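Local coordinates for protein beta-lactamase (Serratia marcescens, PDB 5GWA) that probably hydrolyses beta-lactam antibiotics as a class A extended-spectrum enzyme, and is inhibited by avibactam, which it binds in its active-site pocket, at residues N9-E12 / K13-D17. Sequence-based numbering, arbitrary orientation.
Sequences NSIE and KYLKD
The amides of Lys13, Tyr14 and Leu15 reach back one helical turn to the carbonyls of Asn9, Ser10 and Ile11, the i to i+4 ladder of an alpha-helix. Of the three, Tyr14 N to Ser10 O is the straightest, 3.0 Å long with 165° at the hydrogen. Leu15 N is shared: besides its 3.0 Å bond to Ile11 O it makes a weak, bent one of 3.2 Å to Glu12 O. Lys16 N also bonds to Lys13 O, three residues back.

Ile11 and Leu15, four residues apart, run alongside each other in the same direction. The Ile11 branch that does the touching is CG2, set anti to its own backbone N; it meets Leu15 CD1 at 4.2 Å, a loose apolar contact. Closer in, Leu15 CG, the branch point, lies 3.4 Å from Ile11 O, the carbonyl that accepts the leucine amide. Tyr14 CB approaches the same oxygen at 3.4 Å, while its ring, with CG anti to the backbone N (chi1 176°), extends clear of residues 9-12. Lys13 too touches the preceding turn near its base, CB against Asn9 O, before its extended chain runs outward.

Ile11 and Leu15, both buried, face the body of the protein from this part of helix 4-15. Ile11 packs on Ile267 and Val271 of the C-terminal helix 257-276 and on Leu35 of edge strand 34-37, and Leu15 on Val37 of that strand. Tyr14, partly exposed, packs on Ile263 and Glu266 of helix 257-276. The N-terminal helix is thus joined to both the C-terminal helix and the five-stranded antiparallel sheet, a pairing of terminal helices on one face of the sheet that belongs to the alpha/beta domain of class A beta-lactamases.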
loop_
_atom_site.group_PDB
_atom_site.type_symbol
_atom_site.label_atom_id
_atom_site.label_comp_id
_atom_site.label_asym_id
_atom_site.label_seq_id
_atom_site.Cartn_x
_atom_site.Cartn_y
_atom_site.Cartn_z
ATOM N N ASN A 9 26.131 18.265 19.804
ATOM C CA ASN A 9 26.432 19.440 18.995
ATOM C C ASN A 9 26.686 19.050 17.535
ATOM O O ASN A 9 26.257 19.749 16.622
ATOM C CB ASN A 9 27.642 20.205 19.565
ATOM C CG ASN A 9 27.430 20.661 21.008
ATOM O OD1 ASN A 9 26.324 21.014 21.419
ATOM N ND2 ASN A 9 28.507 20.653 21.787
ATOM N N SER A 10 27.294 17.890 17.315
ATOM C CA SER A 10 27.522 17.417 15.958
ATOM C C SER A 10 26.208 17.131 15.241
ATOM O O SER A 10 26.045 17.397 14.044
ATOM C CB SER A 10 28.349 16.143 15.988
ATOM O OG SER A 10 28.599 15.691 14.669
ATOM N N ILE A 11 25.276 16.539 15.974
ATOM C CA ILE A 11 23.996 16.172 15.374
ATOM C C ILE A 11 23.186 17.437 15.056
ATOM O O ILE A 11 22.629 17.600 13.966
ATOM C CB ILE A 11 23.204 15.241 16.323
ATOM C CG1 ILE A 11 23.840 13.852 16.360
ATOM C CG2 ILE A 11 21.739 15.162 15.906
ATOM C CD1 ILE A 11 23.295 12.947 17.449
ATOM N N GLU A 12 23.223 18.393 15.981
ATOM C CA GLU A 12 22.554 19.674 15.798
ATOM C C GLU A 12 23.125 20.435 14.593
ATOM O O GLU A 12 22.373 20.955 13.777
ATOM C CB GLU A 12 22.638 20.496 17.099
ATOM C CG GLU A 12 21.694 19.960 18.175
ATOM C CD GLU A 12 21.754 20.711 19.493
ATOM O OE1 GLU A 12 22.707 21.471 19.689
ATOM O OE2 GLU A 12 20.895 20.468 20.375
ATOM N N LYS A 13 24.430 20.321 14.382
ATOM C CA LYS A 13 25.064 21.013 13.263
ATOM C C LYS A 13 24.688 20.372 11.936
ATOM O O LYS A 13 24.391 21.063 10.959
ATOM C CB LYS A 13 26.581 21.027 13.443
ATOM C CG LYS A 13 27.325 21.772 12.345
ATOM C CD LYS A 13 28.795 21.971 12.695
ATOM C CE LYS A 13 29.568 22.572 11.533
ATOM N NZ LYS A 13 31.032 22.353 11.686
ATOM N N TYR A 14 24.659 19.042 11.925
ATOM C CA TYR A 14 24.159 18.273 10.771
ATOM C C TYR A 14 22.740 18.678 10.360
ATOM O O TYR A 14 22.396 18.791 9.175
ATOM C CB TYR A 14 24.234 16.772 11.109
ATOM C CG TYR A 14 23.662 15.869 10.021
ATOM C CD1 TYR A 14 24.298 15.727 8.802
ATOM C CD2 TYR A 14 22.419 15.280 10.166
ATOM C CE1 TYR A 14 23.753 14.965 7.792
ATOM C CE2 TYR A 14 21.889 14.486 9.187
ATOM C CZ TYR A 14 22.545 14.345 7.991
ATOM O OH TYR A 14 22.002 13.605 6.983
ATOM N N LEU A 15 21.911 18.934 11.353
ATOM C CA LEU A 15 20.523 19.218 11.136
ATOM C C LEU A 15 20.246 20.658 10.686
ATOM O O LEU A 15 19.175 20.946 10.165
ATOM C CB LEU A 15 19.762 18.942 12.430
ATOM C CG LEU A 15 19.476 17.489 12.748
ATOM C CD1 LEU A 15 18.763 17.429 14.105
ATOM C CD2 LEU A 15 18.659 16.829 11.651
ATOM N N LYS A 16 21.264 21.521 10.802
ATOM C CA LYS A 16 21.105 22.944 10.515
ATOM C C LYS A 16 20.511 23.241 9.144
ATOM O O LYS A 16 19.693 24.151 9.018
ATOM C CB LYS A 16 22.458 23.662 10.638
ATOM C CG LYS A 16 22.804 24.108 12.050
ATOM C CD LYS A 16 24.229 24.645 12.137
ATOM C CE LYS A 16 24.524 25.660 11.041
ATOM N NZ LYS A 16 25.728 26.482 11.351
ATOM N N ASP A 17 20.974 22.546 8.109
ATOM C CA ASP A 17 20.522 22.825 6.743
ATOM C C ASP A 17 19.505 21.847 6.202
ATOM O O ASP A 17 19.211 21.847 5.006
ATOM C CB ASP A 17 21.705 22.910 5.779
ATOM C CG ASP A 17 22.421 21.594 5.604
ATOM O OD1 ASP A 17 21.948 20.571 6.140
ATOM O OD2 ASP A 17 23.486 21.585 4.954
#